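Local structure of lovastatin nonaketide synthase mokA (Monascus pilosus, 6AD3) at residues W173-T178 / V191-G196; F202-H207 / E217-E222; Y180-G185 / H207-D212. The protein catalyses, as an iterative polyketide synthase, the nine-step assembly of the lovastatin nonaketide, this chain being its condensation domain. The protein carries 1 engineered substitution. All blocks are in the same frame, centred on the assembly; numbering follows the deposited sequence.

Contact 1: W173-T178 / V191-G196; sequences WQLVQT and VDFFWG. Engineered in segment 173-178: Trp-173 (natural residue Arg).
Leu-175, near the C-terminal end of helix 165-176, puts one methyl, CD1, against two side chains of strand 188-195 and carries most of the contact. That methyl lies 3.9 Å from CE2 of Phe-193, close to the plane of the ring, so the leucine meets the aromatic rim rather than its face. The same Leu-175 CD1 is 4.0 Å from CG2 of Val-191. With CG of Leu-175 anti to the carbonyl carbon (chi1 -69°), CD1 reaches the strand, and Phe-193 comes from the opposite direction. Val-191 and Phe-193, two apart on the strand, project from the same side of it. The other methyl of Val-191, CG1, sits over the centre of the Phe-193 ring, 3.5 Å above its plane, so the valine joins the two larger groups: one methyl covers a phenyl face and the other meets the leucine. Branched and aromatic hydrocarbons suit this largely buried, wholly apolar seam, which Val-203 of the neighbouring strand and Ala-168 of the helix help to fill. The arrangement is that of a beta-alpha-beta crossover, helix 165-176 linking parallel strands 157-161 and 188-195 and lying against the sheet they share.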
loop_
_atom_site.group_PDB
_atom_site.type_symbol
_atom_site.label_atom_id
_atom_site.label_comp_id
_atom_site.label_asym_id
_atom_site.label_seq_id
_atom_site.Cartn_x
_atom_site.Cartn_y
_atom_site.Cartn_z
ATOM N N TRP A 173 15.115 10.777 5.769
ATOM C CA TRP A 173 14.612 10.326 7.062
ATOM C C TRP A 173 13.996 11.456 7.903
ATOM O O TRP A 173 13.070 11.216 8.691
ATOM C CB TRP A 173 15.700 9.557 7.831
ATOM C CG TRP A 173 16.050 8.247 7.192
ATOM C CD1 TRP A 173 17.151 7.968 6.436
ATOM C CD2 TRP A 173 15.190 7.105 7.070
ATOM N NE1 TRP A 173 17.102 6.658 5.999
ATOM C CE2 TRP A 173 15.871 6.144 6.305
ATOM C CE3 TRP A 173 13.927 6.786 7.585
ATOM C CZ2 TRP A 173 15.301 4.908 5.982
ATOM C CZ3 TRP A 173 13.365 5.567 7.285
ATOM C CH2 TRP A 173 14.034 4.651 6.469
ATOM N N GLN A 174 14.395 12.709 7.650
ATOM C CA GLN A 174 13.669 13.848 8.227
ATOM C C GLN A 174 12.243 13.989 7.642
ATOM O O GLN A 174 11.267 14.203 8.381
ATOM C CB GLN A 174 14.449 15.171 8.009
ATOM C CG GLN A 174 15.699 15.302 8.867
ATOM C CD GLN A 174 16.713 16.333 8.315
ATOM O OE1 GLN A 174 17.893 16.311 8.688
ATOM N NE2 GLN A 174 16.262 17.209 7.417
ATOM N N LEU A 175 12.107 13.715 6.341
ATOM C CA LEU A 175 10.794 13.781 5.679
ATOM C C LEU A 175 9.868 12.655 6.162
ATOM O O LEU A 175 8.679 12.871 6.346
ATOM C CB LEU A 175 10.945 13.743 4.160
ATOM C CG LEU A 175 11.575 14.964 3.492
ATOM C CD1 LEU A 175 11.832 14.691 2.016
ATOM C CD2 LEU A 175 10.714 16.214 3.637
ATOM N N VAL A 176 10.456 11.547 6.583
ATOM C CA VAL A 176 9.706 10.461 7.169
ATOM C C VAL A 176 9.027 10.895 8.461
ATOM O O VAL A 176 7.919 10.437 8.773
ATOM C CB VAL A 176 10.599 9.189 7.360
ATOM C CG1 VAL A 176 9.926 8.150 8.237
ATOM C CG2 VAL A 176 10.924 8.603 6.009
ATOM N N GLN A 177 9.646 11.843 9.155
ATOM C CA GLN A 177 9.127 12.365 10.434
ATOM C C GLN A 177 8.414 13.702 10.277
ATOM O O GLN A 177 8.116 14.390 11.270
ATOM C CB GLN A 177 10.270 12.556 11.446
ATOM C CG GLN A 177 11.013 11.308 11.814
ATOM C CD GLN A 177 10.112 10.206 12.328
ATOM O OE1 GLN A 177 9.183 10.447 13.096
ATOM N NE2 GLN A 177 10.424 8.993 11.961
ATOM N N THR A 178 8.041 14.056 9.066
ATOM C CA THR A 178 7.483 15.381 8.855
ATOM C C THR A 178 6.081 15.509 9.495
ATOM O O THR A 178 5.372 14.520 9.699
ATOM C CB THR A 178 7.454 15.741 7.353
ATOM O OG1 THR A 178 7.402 17.186 7.210
ATOM C CG2 THR A 178 6.276 15.135 6.734
ATOM N N VAL A 191 10.677 16.971 -3.128
ATOM C CA VAL A 191 12.033 17.435 -2.832
ATOM C C VAL A 191 13.040 16.736 -3.717
ATOM O O VAL A 191 13.079 15.487 -3.777
ATOM C CB VAL A 191 12.404 17.214 -1.361
ATOM C CG1 VAL A 191 13.825 17.737 -1.100
ATOM C CG2 VAL A 191 11.385 17.859 -0.462
ATOM N N ASP A 192 13.883 17.535 -4.386
ATOM C CA ASP A 192 14.995 17.025 -5.190
ATOM C C ASP A 192 16.266 17.317 -4.446
ATOM O O ASP A 192 16.677 18.503 -4.370
ATOM C CB ASP A 192 15.018 17.733 -6.569
ATOM C CG ASP A 192 16.278 17.407 -7.399
ATOM O OD1 ASP A 192 16.991 16.436 -7.072
ATOM O OD2 ASP A 192 16.562 18.178 -8.359
ATOM N N PHE A 193 16.744 16.342 -3.673
ATOM C CA PHE A 193 18.066 16.496 -2.985
ATOM C C PHE A 193 19.158 16.229 -4.010
ATOM O O PHE A 193 19.125 15.224 -4.708
ATOM C CB PHE A 193 18.233 15.487 -1.838
ATOM C CG PHE A 193 17.308 15.694 -0.686
ATOM C CD1 PHE A 193 17.516 16.712 0.219
ATOM C CD2 PHE A 193 16.264 14.797 -0.456
ATOM C CE1 PHE A 193 16.697 16.864 1.334
ATOM C CE2 PHE A 193 15.422 14.950 0.626
ATOM C CZ PHE A 193 15.625 15.956 1.533
ATOM N N PHE A 194 20.178 17.113 -4.115
ATOM C CA PHE A 194 21.151 16.957 -5.189
ATOM C C PHE A 194 22.565 17.229 -4.690
ATOM O O PHE A 194 22.754 17.984 -3.748
ATOM C CB PHE A 194 20.807 17.862 -6.379
ATOM C CG PHE A 194 21.044 19.336 -6.144
ATOM C CD1 PHE A 194 20.088 20.116 -5.525
ATOM C CD2 PHE A 194 22.244 19.928 -6.525
ATOM C CE1 PHE A 194 20.210 21.472 -5.475
ATOM C CE2 PHE A 194 22.388 21.301 -6.443
ATOM C CZ PHE A 194 21.389 22.068 -5.872
ATOM N N TRP A 195 23.511 16.496 -5.258
ATOM C CA TRP A 195 24.926 16.564 -4.838
ATOM C C TRP A 195 25.798 16.058 -5.952
ATOM O O TRP A 195 25.313 15.470 -6.921
ATOM C CB TRP A 195 25.155 15.739 -3.592
ATOM C CG TRP A 195 25.032 14.261 -3.810
ATOM C CD1 TRP A 195 26.052 13.371 -4.030
ATOM C CD2 TRP A 195 23.837 13.473 -3.676
ATOM N NE1 TRP A 195 25.552 12.095 -4.119
ATOM C CE2 TRP A 195 24.191 12.138 -3.965
ATOM C CE3 TRP A 195 22.482 13.790 -3.522
ATOM C CZ2 TRP A 195 23.246 11.095 -3.991
ATOM C CZ3 TRP A 195 21.548 12.772 -3.592
ATOM C CH2 TRP A 195 21.942 11.429 -3.783
ATOM N N GLY A 196 27.113 16.196 -5.771
ATOM C CA GLY A 196 28.070 15.553 -6.656
ATOM C C GLY A 196 27.902 15.952 -8.103
ATOM O O GLY A 196 27.549 17.096 -8.406
#

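Contact 2: F202-H207 / E217-E222; sequences FVVAYH and ENIFVE
Phe-202 drives the edge of its ring into the face of Phe-220, a T-shaped pair with planes at 72° and centroids 5.0 Å apart. The nearest atoms are CD2 of Phe-202 and CE2 of Phe-220, at 3.6 Å, while CE2 of Phe-202 sits over the centre of the Phe-220 ring. With CG of Phe-202 anti to the backbone N (chi1 174°), the ring edge is laid against Phe-220. Here strand 199-206 of the five-stranded mixed sheet is covered by helix 213-227, which follows it in the chain, in the layered alpha/beta architecture of condensation domains and their chloramphenicol acetyltransferase-like relatives. The N-to-C directions of segments 202-206 and 217-222 differ by 137°. Two residues along the strand, Val-204 divides its methyls between two partners. Val-204 CG1 touches CD1 of Ile-219 at 4.0 Å, and Val-204 CG2 reaches CE1 of Phe-220 at 3.9 Å, obliquely to that ring. A beta-branched valine fits a strand and offers two short arms, whereas the longer Ile-219 and Phe-220 span the gap between those segments, whose axes come no closer than 10.3 Å. Val-203 points to the other side of the sheet, onto Tyr-172 and Leu-175 of helix 165-176.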
loop_
_atom_site.group_PDB
_atom_site.type_symbol
_atom_site.label_atom_id
_atom_site.label_comp_id
_atom_site.label_asym_id
_atom_site.label_seq_id
_atom_site.Cartn_x
_atom_site.Cartn_y
_atom_site.Cartn_z
ATOM N N PHE A 202 15.178 12.125 -5.404
ATOM C CA PHE A 202 13.918 12.820 -5.599
ATOM C C PHE A 202 12.867 12.141 -4.750
ATOM O O PHE A 202 12.676 10.932 -4.856
ATOM C CB PHE A 202 13.506 12.746 -7.061
ATOM C CG PHE A 202 12.149 13.315 -7.334
ATOM C CD1 PHE A 202 11.816 14.553 -6.851
ATOM C CD2 PHE A 202 11.211 12.596 -8.026
ATOM C CE1 PHE A 202 10.551 15.075 -7.047
ATOM C CE2 PHE A 202 9.948 13.121 -8.262
ATOM C CZ PHE A 202 9.591 14.316 -7.671
ATOM N N VAL A 203 12.289 12.889 -3.819
ATOM C CA VAL A 203 11.407 12.339 -2.827
ATOM C C VAL A 203 9.999 12.897 -3.036
ATOM O O VAL A 203 9.789 14.125 -3.072
ATOM C CB VAL A 203 11.890 12.669 -1.380
ATOM C CG1 VAL A 203 10.973 12.023 -0.315
ATOM C CG2 VAL A 203 13.333 12.225 -1.170
ATOM N N VAL A 204 9.035 11.978 -3.067
ATOM C CA VAL A 204 7.648 12.255 -2.962
ATOM C C VAL A 204 7.129 11.731 -1.621
ATOM O O VAL A 204 7.174 10.533 -1.336
ATOM C CB VAL A 204 6.848 11.594 -4.117
ATOM C CG1 VAL A 204 5.360 11.792 -3.893
ATOM C CG2 VAL A 204 7.281 12.127 -5.464
ATOM N N ALA A 205 6.697 12.654 -0.766
ATOM C CA ALA A 205 6.170 12.309 0.502
ATOM C C ALA A 205 4.742 12.826 0.601
ATOM O O ALA A 205 4.429 13.900 0.118
ATOM C CB ALA A 205 7.009 12.872 1.600
ATOM N N TYR A 206 3.887 12.037 1.209
ATOM C CA TYR A 206 2.463 12.330 1.243
ATOM C C TYR A 206 1.797 11.876 2.511
ATOM O O TYR A 206 2.052 10.780 3.041
ATOM C CB TYR A 206 1.724 11.757 0.030
ATOM C CG TYR A 206 1.882 10.265 -0.174
ATOM C CD1 TYR A 206 2.977 9.754 -0.842
ATOM C CD2 TYR A 206 0.847 9.378 0.180
ATOM C CE1 TYR A 206 3.082 8.388 -1.096
ATOM C CE2 TYR A 206 0.936 8.035 -0.086
ATOM C CZ TYR A 206 2.053 7.538 -0.691
ATOM O OH TYR A 206 2.142 6.202 -0.944
ATOM N N HIS A 207 0.916 12.751 3.005
ATOM C CA HIS A 207 -0.101 12.345 3.944
ATOM C C HIS A 207 -0.976 11.300 3.292
ATOM O O HIS A 207 -1.215 11.334 2.080
ATOM C CB HIS A 207 -0.927 13.538 4.407
ATOM C CG HIS A 207 -1.861 13.215 5.530
ATOM N ND1 HIS A 207 -1.551 13.415 6.860
ATOM C CD2 HIS A 207 -3.109 12.712 5.507
ATOM C CE1 HIS A 207 -2.555 13.009 7.604
ATOM N NE2 HIS A 207 -3.502 12.554 6.811
ATOM N N GLU A 217 3.329 7.130 -8.872
ATOM C CA GLU A 217 3.681 6.854 -10.279
ATOM C C GLU A 217 3.207 7.991 -11.154
ATOM O O GLU A 217 3.967 8.496 -12.020
ATOM C CB GLU A 217 3.028 5.536 -10.734
ATOM C CG GLU A 217 3.603 4.278 -10.073
ATOM C CD GLU A 217 2.711 3.027 -10.211
ATOM O OE1 GLU A 217 2.996 1.996 -9.526
ATOM O OE2 GLU A 217 1.623 3.100 -10.822
ATOM N N ASN A 218 1.953 8.411 -10.952
ATOM C CA ASN A 218 1.353 9.442 -11.803
ATOM C C ASN A 218 2.151 10.760 -11.655
ATOM O O ASN A 218 2.296 11.494 -12.616
ATOM C CB ASN A 218 -0.122 9.688 -11.461
ATOM C CG ASN A 218 -1.049 8.556 -11.896
ATOM O OD1 ASN A 218 -2.271 8.580 -11.596
ATOM N ND2 ASN A 218 -0.533 7.645 -12.699
ATOM N N ILE A 219 2.566 11.108 -10.430
ATOM C CA ILE A 219 3.323 12.365 -10.232
ATOM C C ILE A 219 4.616 12.347 -11.062
ATOM O O ILE A 219 4.960 13.346 -11.729
ATOM C CB ILE A 219 3.658 12.570 -8.731
ATOM C CG1 ILE A 219 2.369 12.939 -7.977
ATOM C CG2 ILE A 219 4.733 13.624 -8.556
ATOM C CD1 ILE A 219 2.445 12.796 -6.473
ATOM N N PHE A 220 5.371 11.244 -10.968
ATOM C CA PHE A 220 6.623 11.121 -11.699
ATOM C C PHE A 220 6.339 11.266 -13.191
ATOM O O PHE A 220 7.015 11.997 -13.894
ATOM C CB PHE A 220 7.286 9.767 -11.435
ATOM C CG PHE A 220 8.221 9.726 -10.232
ATOM C CD1 PHE A 220 7.717 9.563 -8.915
ATOM C CD2 PHE A 220 9.614 9.578 -10.417
ATOM C CE1 PHE A 220 8.590 9.327 -7.806
ATOM C CE2 PHE A 220 10.468 9.296 -9.305
ATOM C CZ PHE A 220 9.944 9.000 -8.036
ATOM N N VAL A 221 5.351 10.536 -13.682
ATOM C CA VAL A 221 5.031 10.552 -15.100
ATOM C C VAL A 221 4.582 11.935 -15.607
ATOM O O VAL A 221 5.001 12.377 -16.670
ATOM C CB VAL A 221 3.992 9.431 -15.412
ATOM C CG1 VAL A 221 3.346 9.648 -16.752
ATOM C CG2 VAL A 221 4.669 8.097 -15.329
ATOM N N GLU A 222 3.745 12.634 -14.837
ATOM C CA GLU A 222 3.338 13.981 -15.211
ATOM C C GLU A 222 4.502 14.944 -15.178
ATOM O O GLU A 222 4.686 15.729 -16.112
ATOM C CB GLU A 222 2.185 14.481 -14.348
ATOM C CG GLU A 222 0.843 13.802 -14.670
ATOM C CD GLU A 222 -0.388 14.578 -14.165
ATOM O OE1 GLU A 222 -1.495 14.126 -14.471
ATOM O OE2 GLU A 222 -0.260 15.683 -13.616
#

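Contact 3: Y180-G185 / H207-D212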
loop_
_atom_site.group_PDB
_atom_site.type_symbol
_atom_site.label_atom_id
_atom_site.label_comp_id
_atom_site.label_asym_id
_atom_site.label_seq_id
_atom_site.Cartn_x
_atom_site.Cartn_y
_atom_site.Cartn_z
ATOM N N TYR A 180 2.656 16.942 8.891
ATOM C CA TYR A 180 1.767 17.537 7.907
ATOM C C TYR A 180 0.698 18.381 8.610
ATOM O O TYR A 180 0.008 17.883 9.479
ATOM C CB TYR A 180 1.102 16.448 7.082
ATOM C CG TYR A 180 2.044 15.766 6.145
ATOM C CD1 TYR A 180 2.561 16.425 5.080
ATOM C CD2 TYR A 180 2.391 14.436 6.323
ATOM C CE1 TYR A 180 3.479 15.811 4.216
ATOM C CE2 TYR A 180 3.342 13.822 5.517
ATOM C CZ TYR A 180 3.859 14.509 4.442
ATOM O OH TYR A 180 4.795 13.935 3.623
ATOM N N ASP A 181 0.581 19.646 8.243
ATOM C CA ASP A 181 -0.518 20.483 8.786
ATOM C C ASP A 181 -1.734 20.396 7.844
ATOM O O ASP A 181 -1.975 21.297 7.004
ATOM C CB ASP A 181 -0.046 21.916 8.935
ATOM C CG ASP A 181 -1.093 22.830 9.609
ATOM O OD1 ASP A 181 -2.177 22.349 9.971
ATOM O OD2 ASP A 181 -0.810 24.037 9.717
ATOM N N ILE A 182 -2.457 19.288 7.914
ATOM C CA ILE A 182 -3.473 19.034 6.865
ATOM C C ILE A 182 -4.621 20.055 6.883
ATOM O O ILE A 182 -5.209 20.346 5.838
ATOM C CB ILE A 182 -4.019 17.586 6.901
ATOM C CG1 ILE A 182 -4.759 17.305 8.189
ATOM C CG2 ILE A 182 -2.869 16.590 6.726
ATOM C CD1 ILE A 182 -5.502 15.997 8.173
ATOM N N THR A 183 -4.891 20.657 8.054
ATOM C CA THR A 183 -5.871 21.689 8.138
ATOM C C THR A 183 -5.574 22.822 7.190
ATOM O O THR A 183 -6.483 23.368 6.588
ATOM C CB THR A 183 -5.992 22.270 9.575
ATOM O OG1 THR A 183 -6.079 21.193 10.516
ATOM C CG2 THR A 183 -7.247 23.087 9.665
ATOM N N ALA A 184 -4.299 23.111 6.990
ATOM C CA ALA A 184 -3.858 24.227 6.167
ATOM C C ALA A 184 -3.532 23.816 4.708
ATOM O O ALA A 184 -2.859 24.568 3.985
ATOM C CB ALA A 184 -2.638 24.886 6.815
ATOM N N GLY A 185 -3.792 22.552 4.381
ATOM C CA GLY A 185 -3.461 22.031 3.074
ATOM C C GLY A 185 -2.000 21.708 2.877
ATOM O O GLY A 185 -1.551 21.555 1.755
ATOM N N HIS A 207 0.916 12.751 3.005
ATOM C CA HIS A 207 -0.101 12.345 3.944
ATOM C C HIS A 207 -0.976 11.300 3.292
ATOM O O HIS A 207 -1.215 11.334 2.080
ATOM C CB HIS A 207 -0.927 13.538 4.407
ATOM C CG HIS A 207 -1.861 13.215 5.530
ATOM N ND1 HIS A 207 -1.551 13.415 6.860
ATOM C CD2 HIS A 207 -3.109 12.712 5.507
ATOM C CE1 HIS A 207 -2.555 13.009 7.604
ATOM N NE2 HIS A 207 -3.502 12.554 6.811
ATOM N N ARG A 208 -1.472 10.368 4.112
ATOM C CA ARG A 208 -2.360 9.294 3.645
ATOM C C ARG A 208 -3.507 9.807 2.784
ATOM O O ARG A 208 -3.889 9.150 1.842
ATOM C CB ARG A 208 -2.909 8.548 4.844
ATOM C CG ARG A 208 -4.011 7.513 4.575
ATOM C CD ARG A 208 -3.490 6.246 3.972
ATOM N NE ARG A 208 -3.092 6.396 2.574
ATOM C CZ ARG A 208 -2.481 5.459 1.865
ATOM N NH1 ARG A 208 -2.166 4.309 2.415
ATOM N NH2 ARG A 208 -2.168 5.664 0.594
ATOM N N PHE A 209 -4.106 10.934 3.161
ATOM C CA PHE A 209 -5.326 11.340 2.547
ATOM C C PHE A 209 -5.179 11.760 1.060
ATOM O O PHE A 209 -6.205 11.911 0.370
ATOM C CB PHE A 209 -5.960 12.514 3.300
ATOM C CG PHE A 209 -6.479 12.192 4.678
ATOM C CD1 PHE A 209 -6.514 10.902 5.158
ATOM C CD2 PHE A 209 -6.870 13.233 5.527
ATOM C CE1 PHE A 209 -6.876 10.650 6.443
ATOM C CE2 PHE A 209 -7.240 12.967 6.823
ATOM C CZ PHE A 209 -7.300 11.671 7.262
ATOM N N VAL A 210 -3.959 12.040 0.599
ATOM C CA VAL A 210 -3.742 12.679 -0.724
ATOM C C VAL A 210 -3.002 11.829 -1.736
ATOM O O VAL A 210 -2.794 12.270 -2.858
ATOM C CB VAL A 210 -3.080 14.069 -0.636
ATOM C CG1 VAL A 210 -3.940 14.998 0.240
ATOM C CG2 VAL A 210 -1.660 13.966 -0.060
ATOM N N GLY A 211 -2.593 10.629 -1.338
ATOM C CA GLY A 211 -1.817 9.797 -2.229
ATOM C C GLY A 211 -1.905 8.316 -2.032
ATOM O O GLY A 211 -2.649 7.820 -1.176
ATOM N N ASP A 212 -1.168 7.605 -2.903
ATOM C CA ASP A 212 -0.996 6.136 -2.841
ATOM C C ASP A 212 -0.033 5.745 -3.955
ATOM O O ASP A 212 0.540 6.611 -4.587
ATOM C CB ASP A 212 -2.356 5.344 -2.943
ATOM C CG ASP A 212 -3.094 5.510 -4.287
ATOM O OD1 ASP A 212 -2.503 5.887 -5.322
ATOM O OD2 ASP A 212 -4.310 5.187 -4.315
#
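Ile-182 lays its CG2 methyl over one face of the His-207 imidazole, a CH-pi contact 3.6 Å from methyl to ring centroid and the closest meeting of the two loops. A second CH-pi contact runs the other way: CB of His-207 lies over the face of the Tyr-180 ring, 4.3 Å from its centroid. The backbone N of His-207 also sits above that face, towards the rim; an aromatic residue suits the place by offering both a flat surface. The apolar share falls to the other arm of beta-branched Ile-182: with CG1 between backbone N and carbonyl carbon (chi1 64°), Ile-182 CD1 is directed to CE2 of Phe-209, at 3.7 Å, while CG2 keeps to the imidazole. Phe-209 in turn presents a ring face to NE2 of His-207, 3.5 Å above its centre. Among polar bonds, Arg-208 NH2 donates to Gly-211 O at 2.8 Å, and its NH1 pairs with Glu-462. Asp-212, the N-cap of helix 213-227, bridges to Arg-357. This segment carries the HHxxxDG signature of condensation domains as far as its aspartate, with arginine at the second histidine position. The Ile-182 and Phe-209 contacts probably limit rotation of the imidazole, consistent with a structural role for the first signature histidine.

The segments follow one another as 173-178, 180-185, 191-196, 202-207, 207-212 and 217-222, so contact 1 closes before contact 2 opens while contact 3 crosses both. Contacts 1 and 2, centres 13 Å apart, use adjacent antiparallel strands, 188-195 and 199-206, joined by a probable hydrogen bond from Val-203 N to Val-191 O, and pack helices 165-176 and 213-227 on opposite sides of the same sheet. Contact 3 lies about 14 Å from contact 2 and 18 Å from contact 1, centre to centre. It shares His-207 with contact 2, and pairs the loop leaving helix 165-176 with the signature-bearing loop leaving strand 199-206. The helix-sheet layers thus adjoin the signature loop of the condensation domain.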